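Local atomic coordinates of genome polyprotein (Chicken sicinivirus JSY, PDB entry 6QWT), a protein that probably copies the viral RNA genome as the RNA-dependent RNA polymerase (3Dpol), the C-terminal piece of a picornaviral polyprotein. Residues F78-T88 with I249-P260; L138-L146 with I180-L189. All coordinates share one frame; numbering follows the deposited sequence.

Contact 1: F78-T88 with I249-P260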
# COMPACT_ATOMS: atom_id res chain seq x y z
N PHE A 78 -17.67 0.31 11.48
CA PHE A 78 -18.66 0.93 10.61
C PHE A 78 -19.57 1.90 11.36
O PHE A 78 -20.13 2.81 10.74
CB PHE A 78 -19.49 -0.13 9.91
CG PHE A 78 -18.80 -0.73 8.72
CD1 PHE A 78 -18.85 -0.09 7.49
CD2 PHE A 78 -18.09 -1.91 8.83
CE1 PHE A 78 -18.20 -0.64 6.39
CE2 PHE A 78 -17.45 -2.46 7.74
CZ PHE A 78 -17.51 -1.82 6.52
N SER A 79 -19.74 1.71 12.67
CA SER A 79 -20.49 2.69 13.46
C SER A 79 -19.79 4.03 13.46
O SER A 79 -20.41 5.08 13.26
CB SER A 79 -20.69 2.17 14.88
OG SER A 79 -21.30 3.15 15.70
N ARG A 80 -18.47 4.03 13.69
CA ARG A 80 -17.71 5.27 13.68
C ARG A 80 -17.63 5.86 12.27
O ARG A 80 -17.71 7.08 12.11
CB ARG A 80 -16.31 5.04 14.24
CG ARG A 80 -15.36 6.19 13.98
CD ARG A 80 -14.21 6.20 14.95
NE ARG A 80 -14.67 6.19 16.34
CZ ARG A 80 -13.86 6.34 17.39
NH1 ARG A 80 -12.56 6.51 17.20
NH2 ARG A 80 -14.36 6.31 18.62
N CYS A 81 -17.46 5.01 11.26
CA CYS A 81 -17.40 5.51 9.88
C CYS A 81 -18.64 6.32 9.53
O CYS A 81 -18.54 7.41 8.97
CB CYS A 81 -17.24 4.34 8.91
SG CYS A 81 -15.58 3.62 8.83
N ASN A 82 -19.82 5.79 9.87
CA ASN A 82 -21.10 6.47 9.64
C ASN A 82 -21.25 6.86 8.16
O ASN A 82 -21.60 8.00 7.83
CB ASN A 82 -21.25 7.69 10.55
CG ASN A 82 -22.68 8.20 10.63
OD1 ASN A 82 -23.64 7.42 10.59
ND2 ASN A 82 -22.83 9.51 10.76
N PHE A 83 -20.98 5.90 7.28
CA PHE A 83 -21.12 6.14 5.85
C PHE A 83 -22.58 6.41 5.50
O PHE A 83 -23.47 5.68 5.96
CB PHE A 83 -20.63 4.93 5.06
CG PHE A 83 -19.13 4.81 4.96
CD1 PHE A 83 -18.48 3.69 5.45
CD2 PHE A 83 -18.38 5.81 4.36
CE1 PHE A 83 -17.10 3.58 5.36
CE2 PHE A 83 -17.01 5.70 4.27
CZ PHE A 83 -16.37 4.58 4.77
N PRO A 84 -22.87 7.43 4.71
CA PRO A 84 -24.20 7.56 4.12
C PRO A 84 -24.35 6.58 2.98
O PRO A 84 -23.39 5.87 2.64
CB PRO A 84 -24.22 9.01 3.62
CG PRO A 84 -22.80 9.28 3.26
CD PRO A 84 -21.97 8.52 4.27
N PRO A 85 -25.53 6.47 2.37
CA PRO A 85 -25.65 5.64 1.17
C PRO A 85 -24.66 6.08 0.10
O PRO A 85 -24.55 7.27 -0.22
CB PRO A 85 -27.10 5.86 0.72
CG PRO A 85 -27.82 6.20 1.99
CD PRO A 85 -26.84 6.97 2.83
N LEU A 86 -23.90 5.12 -0.42
CA LEU A 86 -22.92 5.37 -1.46
C LEU A 86 -23.41 4.78 -2.78
O LEU A 86 -24.25 3.88 -2.81
CB LEU A 86 -21.55 4.78 -1.09
CG LEU A 86 -20.89 5.32 0.18
CD1 LEU A 86 -19.67 4.49 0.53
CD2 LEU A 86 -20.52 6.78 0.01
N HIS A 87 -22.85 5.29 -3.87
CA HIS A 87 -23.29 4.92 -5.21
C HIS A 87 -22.10 4.43 -6.02
O HIS A 87 -20.94 4.55 -5.62
CB HIS A 87 -23.98 6.09 -5.92
CG HIS A 87 -25.29 6.47 -5.30
ND1 HIS A 87 -26.50 6.09 -5.84
CD2 HIS A 87 -25.58 7.19 -4.19
CE1 HIS A 87 -27.48 6.56 -5.08
NE2 HIS A 87 -26.94 7.23 -4.08
N THR A 88 -22.41 3.86 -7.18
CA THR A 88 -21.40 3.37 -8.10
C THR A 88 -21.02 4.47 -9.09
O THR A 88 -21.79 5.40 -9.36
CB THR A 88 -21.89 2.13 -8.86
OG1 THR A 88 -22.93 2.49 -9.77
CG2 THR A 88 -22.42 1.09 -7.88
N ILE A 249 -16.74 -7.59 5.75
CA ILE A 249 -16.69 -6.25 5.18
C ILE A 249 -17.57 -6.18 3.94
O ILE A 249 -18.27 -5.18 3.71
CB ILE A 249 -15.24 -5.86 4.87
CG1 ILE A 249 -14.47 -5.60 6.17
CG2 ILE A 249 -15.19 -4.63 3.97
CD1 ILE A 249 -12.99 -5.43 5.97
N GLY A 250 -17.56 -7.24 3.13
CA GLY A 250 -18.38 -7.25 1.93
C GLY A 250 -19.87 -7.17 2.23
O GLY A 250 -20.62 -6.52 1.52
N GLU A 251 -20.30 -7.84 3.31
CA GLU A 251 -21.71 -7.81 3.67
C GLU A 251 -22.14 -6.44 4.19
O GLU A 251 -23.28 -6.02 3.95
CB GLU A 251 -22.00 -8.90 4.70
CG GLU A 251 -22.06 -10.30 4.10
CD GLU A 251 -21.79 -11.40 5.12
OE1 GLU A 251 -21.86 -11.11 6.33
OE2 GLU A 251 -21.51 -12.54 4.70
N GLU A 252 -21.25 -5.73 4.88
CA GLU A 252 -21.56 -4.36 5.30
C GLU A 252 -21.62 -3.43 4.10
O GLU A 252 -22.57 -2.64 3.96
CB GLU A 252 -20.52 -3.86 6.31
CG GLU A 252 -20.45 -4.66 7.60
CD GLU A 252 -21.69 -4.52 8.46
OE1 GLU A 252 -22.01 -5.47 9.21
OE2 GLU A 252 -22.36 -3.46 8.39
N LEU A 253 -20.62 -3.50 3.22
CA LEU A 253 -20.60 -2.64 2.05
C LEU A 253 -21.75 -2.95 1.10
O LEU A 253 -22.21 -2.07 0.38
CB LEU A 253 -19.26 -2.78 1.32
CG LEU A 253 -18.03 -2.30 2.09
CD1 LEU A 253 -16.77 -2.56 1.27
CD2 LEU A 253 -18.16 -0.83 2.43
N ALA A 254 -22.23 -4.20 1.10
CA ALA A 254 -23.38 -4.55 0.28
C ALA A 254 -24.61 -3.73 0.65
O ALA A 254 -25.40 -3.35 -0.22
CB ALA A 254 -23.69 -6.04 0.40
N LYS A 255 -24.77 -3.44 1.95
CA LYS A 255 -25.91 -2.65 2.41
C LYS A 255 -25.72 -1.16 2.17
O LYS A 255 -26.71 -0.42 2.10
CB LYS A 255 -26.16 -2.92 3.89
CG LYS A 255 -26.57 -4.37 4.18
CD LYS A 255 -26.88 -4.60 5.65
CE LYS A 255 -25.60 -4.78 6.45
NZ LYS A 255 -25.86 -4.85 7.91
N ILE A 256 -24.47 -0.70 2.03
CA ILE A 256 -24.18 0.72 1.87
C ILE A 256 -24.19 1.14 0.41
O ILE A 256 -24.73 2.19 0.07
CB ILE A 256 -22.82 1.02 2.54
CG1 ILE A 256 -22.91 0.87 4.05
CG2 ILE A 256 -22.33 2.42 2.16
CD1 ILE A 256 -21.57 0.90 4.75
N ILE A 257 -23.61 0.33 -0.48
CA ILE A 257 -23.44 0.71 -1.87
C ILE A 257 -24.73 0.43 -2.64
O ILE A 257 -25.22 -0.70 -2.66
CB ILE A 257 -22.25 -0.03 -2.50
CG1 ILE A 257 -20.94 0.45 -1.87
CG2 ILE A 257 -22.23 0.17 -4.01
CD1 ILE A 257 -19.76 -0.46 -2.15
N GLN A 258 -25.27 1.47 -3.27
CA GLN A 258 -26.50 1.36 -4.05
C GLN A 258 -26.15 1.03 -5.49
O GLN A 258 -25.41 1.78 -6.15
CB GLN A 258 -27.30 2.66 -3.97
CG GLN A 258 -27.47 3.20 -2.56
CD GLN A 258 -28.27 2.27 -1.68
OE1 GLN A 258 -29.37 1.85 -2.04
NE2 GLN A 258 -27.72 1.93 -0.52
N LEU A 259 -26.68 -0.08 -5.99
CA LEU A 259 -26.30 -0.58 -7.31
C LEU A 259 -27.27 -0.09 -8.38
O LEU A 259 -28.48 0.02 -8.11
CB LEU A 259 -26.25 -2.10 -7.32
CG LEU A 259 -25.16 -2.73 -6.44
CD1 LEU A 259 -25.22 -4.25 -6.51
CD2 LEU A 259 -23.78 -2.23 -6.85
N PRO A 260 -26.78 0.20 -9.58
CA PRO A 260 -27.67 0.61 -10.67
C PRO A 260 -28.36 -0.59 -11.28
O PRO A 260 -27.97 -1.74 -11.00
CB PRO A 260 -26.70 1.27 -11.67
CG PRO A 260 -25.42 0.55 -11.45
CD PRO A 260 -25.37 0.19 -9.99
O HOH W 1 -24.94 3.56 -8.66

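Contact 2: L138-L146 with I180-L189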
# COMPACT_ATOMS: atom_id res chain seq x y z
N LEU A 138 -12.72 -4.35 -24.70
CA LEU A 138 -12.55 -4.05 -23.28
C LEU A 138 -13.89 -3.80 -22.60
O LEU A 138 -14.12 -4.30 -21.49
CB LEU A 138 -11.63 -2.85 -23.10
CG LEU A 138 -11.39 -2.44 -21.64
CD1 LEU A 138 -10.92 -3.63 -20.81
CD2 LEU A 138 -10.40 -1.29 -21.55
N TYR A 139 -14.77 -3.04 -23.25
CA TYR A 139 -16.10 -2.77 -22.71
C TYR A 139 -16.82 -4.07 -22.37
O TYR A 139 -17.46 -4.17 -21.31
CB TYR A 139 -16.92 -1.95 -23.71
CG TYR A 139 -18.33 -1.62 -23.26
CD1 TYR A 139 -19.36 -2.55 -23.40
CD2 TYR A 139 -18.63 -0.38 -22.73
CE1 TYR A 139 -20.65 -2.24 -22.99
CE2 TYR A 139 -19.92 -0.07 -22.32
CZ TYR A 139 -20.93 -1.00 -22.45
OH TYR A 139 -22.21 -0.69 -22.05
N GLN A 140 -16.73 -5.06 -23.25
CA GLN A 140 -17.43 -6.32 -23.04
C GLN A 140 -16.81 -7.12 -21.90
O GLN A 140 -17.52 -7.85 -21.20
CB GLN A 140 -17.43 -7.12 -24.34
CG GLN A 140 -18.00 -8.52 -24.23
CD GLN A 140 -17.70 -9.35 -25.46
OE1 GLN A 140 -17.76 -8.85 -26.59
NE2 GLN A 140 -17.36 -10.62 -25.26
N GLU A 141 -15.50 -7.00 -21.70
CA GLU A 141 -14.86 -7.70 -20.59
C GLU A 141 -15.21 -7.04 -19.25
O GLU A 141 -15.40 -7.74 -18.25
CB GLU A 141 -13.35 -7.74 -20.79
CG GLU A 141 -12.90 -8.80 -21.79
CD GLU A 141 -13.31 -10.20 -21.37
OE1 GLU A 141 -14.35 -10.68 -21.86
OE2 GLU A 141 -12.59 -10.82 -20.56
N ILE A 142 -15.29 -5.71 -19.23
CA ILE A 142 -15.73 -5.01 -18.02
C ILE A 142 -17.15 -5.44 -17.66
O ILE A 142 -17.46 -5.71 -16.50
CB ILE A 142 -15.64 -3.49 -18.21
CG1 ILE A 142 -14.21 -3.07 -18.55
CG2 ILE A 142 -16.14 -2.76 -16.96
CD1 ILE A 142 -14.10 -1.66 -19.08
N GLU A 143 -18.03 -5.51 -18.66
CA GLU A 143 -19.41 -5.92 -18.43
C GLU A 143 -19.47 -7.34 -17.90
O GLU A 143 -20.18 -7.63 -16.93
CB GLU A 143 -20.21 -5.78 -19.72
CG GLU A 143 -21.71 -5.61 -19.52
CD GLU A 143 -22.05 -4.26 -18.92
OE1 GLU A 143 -22.90 -4.21 -18.00
OE2 GLU A 143 -21.48 -3.24 -19.38
N ALA A 144 -18.73 -8.26 -18.53
CA ALA A 144 -18.72 -9.65 -18.07
C ALA A 144 -18.15 -9.77 -16.67
O ALA A 144 -18.57 -10.65 -15.90
CB ALA A 144 -17.91 -10.51 -19.04
N CYS A 145 -17.20 -8.90 -16.31
CA CYS A 145 -16.64 -8.94 -14.97
C CYS A 145 -17.66 -8.49 -13.93
O CYS A 145 -17.66 -9.00 -12.80
CB CYS A 145 -15.39 -8.06 -14.90
SG CYS A 145 -14.46 -8.24 -13.36
N LEU A 146 -18.53 -7.54 -14.29
CA LEU A 146 -19.54 -7.08 -13.35
C LEU A 146 -20.56 -8.17 -13.04
O LEU A 146 -21.15 -8.17 -11.95
CB LEU A 146 -20.24 -5.84 -13.90
CG LEU A 146 -19.39 -4.57 -13.92
CD1 LEU A 146 -20.08 -3.49 -14.74
CD2 LEU A 146 -19.13 -4.09 -12.50
N ILE A 180 -7.00 -4.98 -16.40
CA ILE A 180 -7.60 -3.65 -16.56
C ILE A 180 -9.12 -3.73 -16.48
O ILE A 180 -9.78 -2.83 -15.94
CB ILE A 180 -7.12 -3.01 -17.87
CG1 ILE A 180 -7.75 -1.62 -18.06
CG2 ILE A 180 -7.41 -3.91 -19.07
CD1 ILE A 180 -7.38 -0.63 -16.98
N HIS A 181 -9.72 -4.81 -17.00
CA HIS A 181 -11.17 -4.91 -16.96
C HIS A 181 -11.67 -5.19 -15.54
O HIS A 181 -12.77 -4.76 -15.18
CB HIS A 181 -11.68 -5.99 -17.93
CG HIS A 181 -11.20 -7.37 -17.62
ND1 HIS A 181 -9.90 -7.78 -17.81
CD2 HIS A 181 -11.87 -8.46 -17.16
CE1 HIS A 181 -9.78 -9.05 -17.46
NE2 HIS A 181 -10.96 -9.48 -17.06
N ALA A 182 -10.88 -5.90 -14.73
CA ALA A 182 -11.25 -6.08 -13.33
C ALA A 182 -11.06 -4.80 -12.53
O ALA A 182 -11.79 -4.56 -11.56
CB ALA A 182 -10.44 -7.22 -12.71
N ILE A 183 -10.09 -3.98 -12.91
CA ILE A 183 -9.85 -2.73 -12.19
C ILE A 183 -10.97 -1.73 -12.46
O ILE A 183 -11.46 -1.08 -11.54
CB ILE A 183 -8.47 -2.16 -12.57
CG1 ILE A 183 -7.38 -2.84 -11.74
CG2 ILE A 183 -8.43 -0.65 -12.39
CD1 ILE A 183 -6.05 -2.92 -12.43
N ILE A 184 -11.40 -1.62 -13.72
CA ILE A 184 -12.46 -0.68 -14.05
C ILE A 184 -13.79 -1.11 -13.43
O ILE A 184 -14.55 -0.28 -12.92
CB ILE A 184 -12.57 -0.53 -15.58
CG1 ILE A 184 -11.30 0.12 -16.13
CG2 ILE A 184 -13.78 0.31 -15.95
CD1 ILE A 184 -11.23 0.15 -17.64
N ALA A 185 -14.08 -2.42 -13.44
CA ALA A 185 -15.27 -2.91 -12.76
C ALA A 185 -15.21 -2.62 -11.27
O ALA A 185 -16.22 -2.26 -10.65
CB ALA A 185 -15.45 -4.40 -13.02
N GLY A 186 -14.03 -2.78 -10.66
CA GLY A 186 -13.89 -2.49 -9.25
C GLY A 186 -14.03 -1.02 -8.93
O GLY A 186 -14.63 -0.65 -7.92
N ARG A 187 -13.48 -0.16 -9.79
CA ARG A 187 -13.66 1.28 -9.61
C ARG A 187 -15.10 1.70 -9.87
O ARG A 187 -15.52 2.76 -9.40
CB ARG A 187 -12.72 2.05 -10.54
CG ARG A 187 -11.25 1.82 -10.26
CD ARG A 187 -10.37 2.55 -11.26
NE ARG A 187 -9.60 3.61 -10.62
CZ ARG A 187 -9.74 4.90 -10.89
NH1 ARG A 187 -10.62 5.31 -11.80
NH2 ARG A 187 -9.00 5.79 -10.25
N MET A 188 -15.87 0.90 -10.60
CA MET A 188 -17.29 1.20 -10.74
C MET A 188 -18.05 0.86 -9.46
O MET A 188 -18.75 1.70 -8.90
CB MET A 188 -17.87 0.45 -11.94
CG MET A 188 -17.43 1.01 -13.29
SD MET A 188 -17.94 -0.03 -14.67
CE MET A 188 -19.71 0.22 -14.67
N LEU A 189 -17.88 -0.38 -8.97
CA LEU A 189 -18.64 -0.84 -7.82
C LEU A 189 -18.27 -0.08 -6.55
O LEU A 189 -19.15 0.30 -5.77
CB LEU A 189 -18.41 -2.34 -7.60
CG LEU A 189 -18.88 -3.29 -8.71
CD1 LEU A 189 -18.39 -4.70 -8.42
CD2 LEU A 189 -20.39 -3.25 -8.82

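Contact 1: F78-T88 with I249-P260
Phe78, in the last turn of helix 70-81, lays one face of its ring on the flank of helix 243-256: Glu252 CB stands over that face, 3.8 Å from the ring centroid and offset toward the rim. At the ring edge lie Leu253 CD2 and Ile249 CG2. With Glu252 CG set beside the backbone N (chi1 -62°), CG runs along Phe78 CE2 and CD2; the bend at chi2 (-67°) turns the carboxylate off, and OE1 forms a salt bridge with Lys75 of helix 70-81. Ile256 works with both branches. Its CD1 reaches back to Phe78 CD1 at 4.0 Å and also touches Phe83 CB; CG2, anti to the backbone N, packs beside Leu86 CD1 at 3.7 Å. Beyond Ile256 the helix gives way to an extended chain, and a short, weakly bonded parallel strand pair of the polymerase fold forms, with Leu86 paired to Ile257. Leu86 N donates to Ile256 O (3.1 Å), and Gln258 N returns a nearly straight bond to Leu86 O (2.7 Å, 168° at the hydrogen). Gln258, folded back by its bent side chain, sends NE2 to the same Ile256 O, which is thus gripped from opposite faces of its carbonyl plane. Gln258 CB meanwhile stands over one face of the His87 ring, near its rim. Leu193 of helix 191-198 touches both Leu86 and Leu253. Further along, Thr88 OG1 reaches toward the Pro260 ring, 3.4 Å from Pro260 CD, and a water accepts from Thr88 N and donates to Gln258 O.

Contact 2: L138-L146 with I180-L189
Ile142 of helix 136-147 and His181 of helix 180-189 interlock as knobs into holes, where two helices of the polymerase fold cross; segments 138-146 and 180-189 meet at -58° with axes 8.4 Å apart. Ile142 sits among His181, Ile184, Ala185 and Met188, its CD1 3.7 Å from Ile184 CD1; His181 in turn enters the hole lined by Leu138, Glu141, Ile142 and Cys145. This middle is tight and apolar: the small Ala185 lets Leu146 CD2 come within 3.7 Å of its CB and Cys145 SG within 4.0 Å. Next to it, Leu146 CD1 meets Met188 CE, the methionine chain being bent at chi3 (70°) to bring the methyl there.

The Glu141 margin is the partly solvent-exposed side: Glu141 CB still packs on His181 CB, the two side chains running alongside each other in the same direction, but the carboxylate forms no bond to the other helix. A chi1 of 63° sets His181 CG between the backbone N and the carbonyl carbon, and ND1 is hydrogen-bonded to Trp114 NE1, which helps fix the ring's rotation. Over one face of that ring, offset toward the rim, stands Glu141 OE2, 4.1 Å from His181 NE2.

Both contacts belong to the polymerase fold, their centres about 20 Å apart and each about 22 Å from the centre of the chain. Along the sequence, 78-88 comes first, then both helices of contact 2, and finally 249-260, so contact 1 brings together chain parts that enclose contact 2. The two meet where helix 180-189 ends: Thr88 CB lies 3.2 Å from Met188 O, and Leu259 CD2 packs on Leu189 CD2. Helix 267-276 also borders both, touching Ile257 of contact 1 and Leu189 of contact 2. The C-terminal end of helix 180-189 thus abuts the strand pair, so the two contacts adjoin within the polymerase fold.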